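Local coordinates for protein alpha-glucosidase (Bacteroides thetaiotaomicron, PDB 5XFM) that hydrolyses glycosidic bonds as a family 97 glycoside hydrolase, acting as a bifunctional beta-L-arabinopyranosidase and alpha-galactosidase, at residues A[329-332]-A[333-337]; A[434-438]-A[439-443]; A[450-453]-A[454-458]. The protein carries 1 engineered substitution. All coordinates share one frame; numbering follows the deposited sequence.

Interaction 1. Residues A[329-332]-A[333-337]; sequences ALID and NWWDT
Ile331 and Trp335 meet where strand 328-331 gives way to helix 335-338, and their side chains cross at about a right angle. The CG2 methyl of Ile331 packs 3.7 Å from CB of Trp335, on the buried side of the bend, where Met344 of helix 341-353 lies against both residues. Between them the chain makes a type II beta turn from Asp332 to Trp335, with Trp334 in the N-cap position at a positive phi. The turn brings the indole back against the strand end, with Trp335 CG between its backbone N and carbonyl carbon (chi1 68°). There its CD1 edge comes to 3.2 Å from the carbonyl oxygen of Asp332, which lies near the ring plane. NE1 of Trp335 is hydrogen-bonded to Trp361 O on the neighbouring strand 357-363. Asp332 also grips the start of the turn: Asn333 N donates to its OD1 at 2.8 Å (158°), meeting the anti side of the carboxylate 19° out of plane. Its OD2 accepts a hydrogen bond from Trp299 NE1. Packing is looser at Trp334, which is partly exposed and whose ring does not touch 329-332; it forms a cation-pi pair with Arg338. The two carboxylate oxygens of Asp332 thus have different partners, a backbone N-H and an indole, which implies that the group is held in a set orientation at the C-terminal end of a strand in the catalytic barrel.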
ATOM      1  N   ALA A 329     -15.731   8.569  13.747  1.00 24.67           N
ATOM      2  CA  ALA A 329     -15.896   9.771  12.955  1.00 19.07           C
ATOM      3  C   ALA A 329     -14.551  10.483  12.848  1.00 20.35           C
ATOM      4  O   ALA A 329     -13.894  10.745  13.859  1.00 22.53           O
ATOM      5  CB  ALA A 329     -16.947  10.695  13.568  1.00 19.42           C
ATOM      6  N   LEU A 330     -14.142  10.786  11.622  1.00 25.23           N
ATOM      7  CA  LEU A 330     -12.892  11.497  11.367  1.00 21.28           C
ATOM      8  C   LEU A 330     -13.127  12.998  11.239  1.00 22.81           C
ATOM      9  O   LEU A 330     -13.890  13.439  10.384  1.00 24.47           O
ATOM     10  CB  LEU A 330     -12.225  10.969  10.094  1.00 18.62           C
ATOM     11  CG  LEU A 330     -11.097  11.829   9.509  1.00 22.05           C
ATOM     12  CD1 LEU A 330      -9.934  12.005  10.492  1.00 18.25           C
ATOM     13  CD2 LEU A 330     -10.608  11.246   8.187  1.00 17.47           C
ATOM     14  N   ILE A 331     -12.491  13.775  12.110  1.00 22.12           N
ATOM     15  CA  ILE A 331     -12.548  15.230  12.022  1.00 21.89           C
ATOM     16  C   ILE A 331     -11.262  15.731  11.366  1.00 20.20           C
ATOM     17  O   ILE A 331     -10.168  15.488  11.875  1.00 20.20           O
ATOM     18  CB  ILE A 331     -12.744  15.879  13.409  1.00 20.79           C
ATOM     19  CG1 ILE A 331     -14.031  15.353  14.060  1.00 25.89           C
ATOM     20  CG2 ILE A 331     -12.771  17.398  13.292  1.00 20.43           C
ATOM     21  CD1 ILE A 331     -14.355  15.988  15.412  1.00 23.36           C
ATOM     22  N   ASP A 332     -11.396  16.432  10.239  1.00 26.09           N
ATOM     23  CA  ASP A 332     -10.251  16.695   9.365  1.00 18.74           C
ATOM     24  C   ASP A 332      -9.578  18.033   9.685  1.00 19.29           C
ATOM     25  O   ASP A 332      -9.779  18.586  10.766  1.00 24.91           O
ATOM     26  CB  ASP A 332     -10.694  16.645   7.902  1.00 19.57           C
ATOM     27  CG  ASP A 332      -9.646  16.007   6.988  1.00 23.02           C
ATOM     28  OD1 ASP A 332      -8.625  16.649   6.650  1.00 20.94           O
ATOM     29  OD2 ASP A 332      -9.860  14.843   6.600  1.00 23.60           O
ATOM     30  N   ASN A 333      -8.774  18.545   8.749  1.00 18.38           N
ATOM     31  CA  ASN A 333      -7.974  19.756   8.969  1.00 20.64           C
ATOM     32  C   ASN A 333      -8.772  20.997   9.402  1.00 21.53           C
ATOM     33  O   ASN A 333      -9.974  21.067   9.172  1.00 18.06           O
ATOM     34  CB  ASN A 333      -7.191  20.099   7.699  1.00 26.28           C
ATOM     35  CG  ASN A 333      -8.092  20.284   6.482  1.00 23.53           C
ATOM     36  OD1 ASN A 333      -9.303  20.466   6.600  1.00 28.08           O
ATOM     37  ND2 ASN A 333      -7.490  20.253   5.306  1.00 23.24           N
ATOM     38  N   TRP A 334      -8.063  21.945  10.025  1.00 20.07           N
ATOM     39  CA  TRP A 334      -8.561  23.220  10.575  1.00 21.48           C
ATOM     40  C   TRP A 334      -9.297  23.129  11.917  1.00 22.21           C
ATOM     41  O   TRP A 334      -9.694  24.164  12.457  1.00 28.29           O
ATOM     42  CB  TRP A 334      -9.489  23.952   9.590  1.00 23.06           C
ATOM     43  CG  TRP A 334      -8.859  24.339   8.297  1.00 19.20           C
ATOM     44  CD1 TRP A 334      -9.163  23.849   7.058  1.00 18.52           C
ATOM     45  CD2 TRP A 334      -7.803  25.286   8.105  1.00 15.62           C
ATOM     46  NE1 TRP A 334      -8.372  24.442   6.108  1.00 16.30           N
ATOM     47  CE2 TRP A 334      -7.525  25.325   6.723  1.00 15.54           C
ATOM     48  CE3 TRP A 334      -7.067  26.104   8.965  1.00 16.08           C
ATOM     49  CZ2 TRP A 334      -6.543  26.153   6.181  1.00 15.19           C
ATOM     50  CZ3 TRP A 334      -6.089  26.925   8.425  1.00 18.69           C
ATOM     51  CH2 TRP A 334      -5.835  26.941   7.045  1.00 18.90           C
ATOM     52  N   TRP A 335      -9.484  21.932  12.463  1.00 21.00           N
ATOM     53  CA  TRP A 335     -10.339  21.799  13.649  1.00 26.66           C
ATOM     54  C   TRP A 335      -9.800  22.525  14.885  1.00 29.18           C
ATOM     55  O   TRP A 335     -10.574  23.017  15.712  1.00 22.84           O
ATOM     56  CB  TRP A 335     -10.580  20.322  13.994  1.00 19.27           C
ATOM     57  CG  TRP A 335      -9.381  19.558  14.483  1.00 25.31           C
ATOM     58  CD1 TRP A 335      -8.590  18.719  13.748  1.00 23.22           C
ATOM     59  CD2 TRP A 335      -8.857  19.529  15.822  1.00 20.95           C
ATOM     60  NE1 TRP A 335      -7.602  18.188  14.539  1.00 19.82           N
ATOM     61  CE2 TRP A 335      -7.743  18.668  15.814  1.00 18.79           C
ATOM     62  CE3 TRP A 335      -9.215  20.157  17.018  1.00 20.80           C
ATOM     63  CZ2 TRP A 335      -6.986  18.419  16.956  1.00 21.75           C
ATOM     64  CZ3 TRP A 335      -8.459  19.913  18.150  1.00 22.91           C
ATOM     65  CH2 TRP A 335      -7.357  19.050  18.111  1.00 22.56           C
ATOM     66  N   ASP A 336      -8.482  22.612  15.010  1.00 25.54           N
ATOM     67  CA  ASP A 336      -7.902  23.220  16.203  1.00 27.99           C
ATOM     68  C   ASP A 336      -8.156  24.713  16.252  1.00 24.31           C
ATOM     69  O   ASP A 336      -8.148  25.318  17.320  1.00 30.32           O
ATOM     70  CB  ASP A 336      -6.400  22.967  16.265  1.00 24.43           C
ATOM     71  CG  ASP A 336      -5.658  23.686  15.163  1.00 25.15           C
ATOM     72  OD1 ASP A 336      -6.054  23.523  13.993  1.00 25.16           O
ATOM     73  OD2 ASP A 336      -4.710  24.442  15.464  1.00 25.32           O
ATOM     74  N   THR A 337      -8.372  25.303  15.084  1.00 27.85           N
ATOM     75  CA  THR A 337      -8.541  26.743  14.978  1.00 25.53           C
ATOM     76  C   THR A 337     -10.004  27.169  14.770  1.00 28.53           C
ATOM     77  O   THR A 337     -10.379  28.295  15.098  1.00 32.86           O
ATOM     78  CB  THR A 337      -7.647  27.293  13.844  1.00 26.71           C
ATOM     79  OG1 THR A 337      -7.340  28.669  14.089  1.00 38.16           O
ATOM     80  CG2 THR A 337      -8.315  27.143  12.493  1.00 24.80           C
TER

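Interaction 2. Residues A[434-438]-A[439-443]; sequences GCTLP and RGWER
From Thr436 the chain runs extended through Leu437 and Pro438, then turns at Arg439 and Gly440, whose positive phi precedes helix 441-444 and brings Trp441 back against the loop. The Arg439 side chain, bent at its second torsion (chi2 138°), doubles back along this loop and crosses Thr436 at about a right angle. Its NH1 donates to Thr436 OG1 at 2.7 Å (146°), the hydroxyl lying 19° out of the guanidinium plane. The same nitrogen makes a weak bond to Leu437 O, also 2.7 Å from NH1, near that plane. Trp441 offers a ring face to Pro438, whose CA stands 4.3 Å from the centroid of the five-membered ring in a CH-pi contact. Farther along the indole, CH2 comes to 4.2 Å from Thr436 CG2. Trp441 NE1 is bonded to Val214 O, and Arg439 reaches beyond the loop through a salt bridge from NE to Glu211 and hydrogen bonds from NH2 to Ser221 O and Tyr173 OH. Thr436 OG1 is also hydrogen-bonded to Asp408 OD1. The buried guanidinium has polar partners at all three nitrogens, consistent with its pinning a barrel loop against the N-terminal part of the enzyme.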
ATOM      1  N   GLY A 434      -0.489  12.054   2.788  1.00 20.77           N
ATOM      2  CA  GLY A 434       0.525  12.901   2.179  1.00 14.55           C
ATOM      3  C   GLY A 434       1.874  12.283   2.422  1.00 14.48           C
ATOM      4  O   GLY A 434       2.822  12.961   2.820  1.00 17.44           O
ATOM      5  N   CYS A 435       1.952  10.985   2.151  1.00 15.71           N
ATOM      6  CA  CYS A 435       2.974  10.138   2.753  1.00 15.48           C
ATOM      7  C   CYS A 435       3.594   9.161   1.775  1.00 21.08           C
ATOM      8  O   CYS A 435       3.193   9.069   0.608  1.00 19.90           O
ATOM      9  CB  CYS A 435       2.370   9.351   3.922  1.00 11.72           C
ATOM     10  SG  CYS A 435       1.003   8.247   3.425  1.00 20.60           S
ATOM     11  N   THR A 436       4.578   8.423   2.269  1.00 15.47           N
ATOM     12  CA  THR A 436       5.242   7.426   1.462  1.00 15.38           C
ATOM     13  C   THR A 436       4.528   6.088   1.557  1.00 21.32           C
ATOM     14  O   THR A 436       3.665   5.891   2.421  1.00 17.68           O
ATOM     15  CB  THR A 436       6.694   7.256   1.888  1.00 14.79           C
ATOM     16  OG1 THR A 436       7.394   6.445   0.934  1.00 16.75           O
ATOM     17  CG2 THR A 436       6.787   6.638   3.287  1.00 15.10           C
ATOM     18  N   LEU A 437       4.906   5.175   0.664  1.00 12.96           N
ATOM     19  CA  LEU A 437       4.365   3.825   0.647  1.00 16.78           C
ATOM     20  C   LEU A 437       4.690   3.116   1.956  1.00 18.18           C
ATOM     21  O   LEU A 437       5.800   3.254   2.467  1.00 17.55           O
ATOM     22  CB  LEU A 437       4.944   3.034  -0.531  1.00 15.77           C
ATOM     23  CG  LEU A 437       4.467   1.599  -0.743  1.00 20.78           C
ATOM     24  CD1 LEU A 437       3.112   1.641  -1.422  1.00 16.24           C
ATOM     25  CD2 LEU A 437       5.457   0.760  -1.560  1.00 18.70           C
ATOM     26  N   PRO A 438       3.719   2.370   2.518  1.00 20.26           N
ATOM     27  CA  PRO A 438       3.991   1.551   3.703  1.00 18.76           C
ATOM     28  C   PRO A 438       4.857   0.359   3.318  1.00 19.35           C
ATOM     29  O   PRO A 438       4.662  -0.225   2.251  1.00 20.02           O
ATOM     30  CB  PRO A 438       2.598   1.109   4.156  1.00 14.96           C
ATOM     31  CG  PRO A 438       1.802   1.092   2.892  1.00 18.73           C
ATOM     32  CD  PRO A 438       2.313   2.253   2.086  1.00 17.87           C
ATOM     33  N   ARG A 439       5.828   0.019   4.151  1.00 18.28           N
ATOM     34  CA  ARG A 439       6.757  -1.037   3.784  1.00 21.85           C
ATOM     35  C   ARG A 439       6.731  -2.169   4.811  1.00 19.27           C
ATOM     36  O   ARG A 439       7.670  -2.335   5.594  1.00 20.59           O
ATOM     37  CB  ARG A 439       8.155  -0.444   3.619  1.00 17.53           C
ATOM     38  CG  ARG A 439       8.373   0.189   2.240  1.00 19.86           C
ATOM     39  CD  ARG A 439       9.118   1.504   2.378  1.00 18.71           C
ATOM     40  NE  ARG A 439       9.586   2.085   1.120  1.00 14.29           N
ATOM     41  CZ  ARG A 439       9.093   3.194   0.573  1.00 14.73           C
ATOM     42  NH1 ARG A 439       8.090   3.837   1.153  1.00 14.63           N
ATOM     43  NH2 ARG A 439       9.601   3.659  -0.560  1.00 14.95           N
ATOM     44  N   GLY A 440       5.644  -2.940   4.808  1.00 17.48           N
ATOM     45  CA  GLY A 440       5.469  -4.001   5.780  1.00 19.02           C
ATOM     46  C   GLY A 440       5.068  -3.434   7.133  1.00 19.12           C
ATOM     47  O   GLY A 440       5.260  -4.075   8.166  1.00 16.73           O
ATOM     48  N   TRP A 441       4.518  -2.222   7.129  1.00 14.02           N
ATOM     49  CA  TRP A 441       4.298  -1.492   8.374  1.00 19.08           C
ATOM     50  C   TRP A 441       3.211  -2.062   9.308  1.00 19.98           C
ATOM     51  O   TRP A 441       3.290  -1.855  10.522  1.00 17.39           O
ATOM     52  CB  TRP A 441       3.999  -0.020   8.050  1.00 18.94           C
ATOM     53  CG  TRP A 441       5.242   0.736   7.634  1.00 17.58           C
ATOM     54  CD1 TRP A 441       6.475   0.202   7.386  1.00 15.23           C
ATOM     55  CD2 TRP A 441       5.381   2.155   7.474  1.00 18.60           C
ATOM     56  NE1 TRP A 441       7.364   1.195   7.061  1.00 21.06           N
ATOM     57  CE2 TRP A 441       6.721   2.404   7.107  1.00 19.18           C
ATOM     58  CE3 TRP A 441       4.504   3.240   7.597  1.00 19.37           C
ATOM     59  CZ2 TRP A 441       7.204   3.690   6.863  1.00 14.54           C
ATOM     60  CZ3 TRP A 441       4.985   4.517   7.356  1.00 15.58           C
ATOM     61  CH2 TRP A 441       6.322   4.732   6.990  1.00 16.69           C
ATOM     62  N   GLU A 442       2.242  -2.809   8.773  1.00 14.64           N
ATOM     63  CA  GLU A 442       1.210  -3.427   9.613  1.00 12.71           C
ATOM     64  C   GLU A 442       1.820  -4.406  10.621  1.00 24.68           C
ATOM     65  O   GLU A 442       1.431  -4.438  11.794  1.00 22.50           O
ATOM     66  CB  GLU A 442       0.173  -4.173   8.758  1.00 15.30           C
ATOM     67  CG  GLU A 442      -0.737  -3.300   7.884  1.00 21.84           C
ATOM     68  CD  GLU A 442      -0.198  -3.096   6.478  1.00 24.52           C
ATOM     69  OE1 GLU A 442       1.020  -3.302   6.273  1.00 25.69           O
ATOM     70  OE2 GLU A 442      -0.994  -2.745   5.576  1.00 14.77           O
ATOM     71  N   ARG A 443       2.785  -5.198  10.163  1.00 18.45           N
ATOM     72  CA  ARG A 443       3.446  -6.150  11.033  1.00 14.44           C
ATOM     73  C   ARG A 443       4.468  -5.441  11.907  1.00 21.72           C
ATOM     74  O   ARG A 443       4.574  -5.727  13.096  1.00 23.91           O
ATOM     75  CB  ARG A 443       4.123  -7.259  10.228  1.00 25.78           C
ATOM     76  CG  ARG A 443       4.686  -8.368  11.096  1.00 19.89           C
ATOM     77  CD  ARG A 443       4.654  -9.697  10.376  1.00 21.23           C
ATOM     78  NE  ARG A 443       5.197 -10.768  11.209  1.00 28.41           N
ATOM     79  CZ  ARG A 443       4.473 -11.444  12.098  1.00 33.55           C
ATOM     80  NH1 ARG A 443       3.188 -11.144  12.272  1.00 26.48           N
ATOM     81  NH2 ARG A 443       5.030 -12.411  12.819  1.00 29.52           N
TER

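Interaction 3. Residues A[450-453]-A[454-458]; sequences GSEA and VLASE. With CA (calcium ion), chain E.
Glu452 and Glu458 reach for one calcium ion from directions at about a right angle, their carboxylate planes turned 48° apart. Glu452 reaches the ion with an extended chain, CG anti to the backbone N (chi1 -169°), and chelates it in bidentate fashion: OE2 stands 2.4 Å and OE1 2.7 Å from calcium. Glu458 bonds through one oxygen, its OE2 lying 2.6 Å from the metal. Its OE1 instead accepts a hydrogen bond from water 1 at 2.7 Å, and that water is itself a calcium ligand. The facing oxygens, Glu452 OE2 and Glu458 OE2, are 3.2 Å apart, a closeness that the shared cation probably makes tolerable. In the TIM-barrel fold of the catalytic domain, Glu452 sits just past the C-terminal end of strand 448-451 and Glu458 lies in helix 458-462, so the loop between them brings both carboxylates to the metal at the end where such barrels carry their active sites. Within that loop the Ala456 methyl packs 3.8 Å from Glu452 OE2. Glu174, three further waters and water 1 complete an eightfold shell. Gly434 N bonds to Glu452 OE1, steadying the carboxylate from the second shell, while Arg481 holds the backbone oxygens of Glu452 and Ala453.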
ATOM      1  N   GLY A 450      -3.028   2.156   8.383  1.00 17.44           N
ATOM      2  CA  GLY A 450      -3.175   2.514   6.987  1.00 20.65           C
ATOM      3  C   GLY A 450      -2.474   3.775   6.528  1.00 22.14           C
ATOM      4  O   GLY A 450      -2.100   4.627   7.335  1.00 27.34           O
ATOM      5  N   SER A 451      -2.328   3.891   5.211  1.00 12.11           N
ATOM      6  CA  SER A 451      -1.604   4.990   4.579  1.00 18.78           C
ATOM      7  C   SER A 451      -2.319   5.469   3.318  1.00 17.49           C
ATOM      8  O   SER A 451      -3.077   4.718   2.695  1.00 13.26           O
ATOM      9  CB  SER A 451      -0.182   4.556   4.205  1.00 19.48           C
ATOM     10  OG  SER A 451       0.628   4.362   5.347  1.00 23.66           O
ATOM     11  N   GLU A 452      -2.063   6.709   2.922  1.00 18.82           N
ATOM     12  CA  GLU A 452      -2.629   7.207   1.672  1.00 17.28           C
ATOM     13  C   GLU A 452      -1.735   6.690   0.534  1.00 15.47           C
ATOM     14  O   GLU A 452      -2.000   5.627  -0.027  1.00 17.60           O
ATOM     15  CB  GLU A 452      -2.736   8.738   1.682  1.00 19.19           C
ATOM     16  CG  GLU A 452      -3.546   9.350   0.526  1.00 15.63           C
ATOM     17  CD  GLU A 452      -3.547  10.871   0.575  1.00 24.97           C
ATOM     18  OE1 GLU A 452      -2.555  11.444   1.078  1.00 20.87           O
ATOM     19  OE2 GLU A 452      -4.532  11.497   0.119  1.00 27.02           O
ATOM     20  N   ALA A 453      -0.659   7.414   0.237  1.00 14.43           N
ATOM     21  CA  ALA A 453       0.316   7.023  -0.788  1.00 18.17           C
ATOM     22  C   ALA A 453      -0.351   6.580  -2.088  1.00 16.34           C
ATOM     23  O   ALA A 453       0.063   5.601  -2.707  1.00 18.63           O
ATOM     24  CB  ALA A 453       1.220   5.916  -0.263  1.00 18.10           C
ATOM     25  N   VAL A 454      -1.365   7.329  -2.504  1.00 15.88           N
ATOM     26  CA  VAL A 454      -2.123   7.029  -3.709  1.00 13.76           C
ATOM     27  C   VAL A 454      -2.967   8.249  -4.039  1.00 23.48           C
ATOM     28  O   VAL A 454      -3.219   9.095  -3.170  1.00 17.68           O
ATOM     29  CB  VAL A 454      -3.041   5.786  -3.525  1.00 12.95           C
ATOM     30  CG1 VAL A 454      -4.178   6.094  -2.563  1.00 16.64           C
ATOM     31  CG2 VAL A 454      -3.603   5.307  -4.849  1.00 13.45           C
ATOM     32  N   LEU A 455      -3.381   8.352  -5.297  1.00 18.36           N
ATOM     33  CA  LEU A 455      -4.364   9.338  -5.692  1.00 17.26           C
ATOM     34  C   LEU A 455      -5.709   8.906  -5.114  1.00 19.62           C
ATOM     35  O   LEU A 455      -6.413   8.076  -5.690  1.00 17.23           O
ATOM     36  CB  LEU A 455      -4.403   9.469  -7.216  1.00 16.68           C
ATOM     37  CG  LEU A 455      -3.224  10.297  -7.730  1.00 17.29           C
ATOM     38  CD1 LEU A 455      -3.010  10.127  -9.209  1.00 12.72           C
ATOM     39  CD2 LEU A 455      -3.470  11.763  -7.398  1.00 17.69           C
ATOM     40  N   ALA A 456      -6.048   9.461  -3.956  1.00 18.98           N
ATOM     41  CA  ALA A 456      -7.256   9.055  -3.245  1.00 24.94           C
ATOM     42  C   ALA A 456      -8.510   9.701  -3.831  1.00 21.67           C
ATOM     43  O   ALA A 456      -8.443  10.488  -4.777  1.00 17.48           O
ATOM     44  CB  ALA A 456      -7.136   9.388  -1.761  1.00 21.92           C
ATOM     45  N   SER A 457      -9.653   9.340  -3.261  1.00 21.64           N
ATOM     46  CA  SER A 457     -10.954   9.797  -3.730  1.00 21.16           C
ATOM     47  C   SER A 457     -11.100  11.318  -3.721  1.00 21.92           C
ATOM     48  O   SER A 457     -11.937  11.866  -4.445  1.00 22.49           O
ATOM     49  CB  SER A 457     -12.051   9.150  -2.882  1.00 25.71           C
ATOM     50  OG  SER A 457     -12.018   9.638  -1.552  1.00 26.65           O
ATOM     51  N   GLU A 458     -10.293  11.992  -2.899  1.00 23.77           N
ATOM     52  CA  GLU A 458     -10.291  13.457  -2.841  1.00 23.58           C
ATOM     53  C   GLU A 458     -10.067  14.054  -4.232  1.00 23.76           C
ATOM     54  O   GLU A 458     -10.647  15.082  -4.581  1.00 19.16           O
ATOM     55  CB  GLU A 458      -9.222  13.971  -1.855  1.00 26.72           C
ATOM     56  CG  GLU A 458      -7.772  13.811  -2.333  1.00 26.28           C
ATOM     57  CD  GLU A 458      -6.741  14.406  -1.378  1.00 31.83           C
ATOM     58  OE1 GLU A 458      -7.114  15.235  -0.515  1.00 30.24           O
ATOM     59  OE2 GLU A 458      -5.547  14.045  -1.503  1.00 24.35           O
TER
HETATM   60 CA    CA E 701      -3.557  13.712   0.108  1.00 20.38          CA
HETATM   61  O   HOH W   1      -4.682  16.323  -0.014  1.00 19.68           O
HETATM   62  O   HOH W   2      -1.821  14.810   1.271  1.00 20.70           O
HETATM   63  O   HOH W   3      -2.916  15.672  -1.310  1.00 24.69           O
HETATM   64  O   HOH W   4      -4.698  13.910   2.226  1.00 23.00           O

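How the interactions relate
Along the chain the three contacts come in series, none nesting in or crossing another. Interaction 1 closes the tight turn after strand 328-331; interaction 2 folds the loop after strand 429-432 onto the start of helix 441-444; interaction 3 follows strand 448-451 and closes the loop leading to helix 458-462. All three lie in the catalytic barrel, and the strands preceding them belong to one parallel sheet, 429-432 lying beside 448-451. Interactions 2 and 3 touch directly: Cys435 SG packs against the backbone of Glu452 and Ala453, and Thr436 O lies 3.6 Å from Ala453 CB. The metal loop is thereby joined to the loop that contacts the N-terminal part.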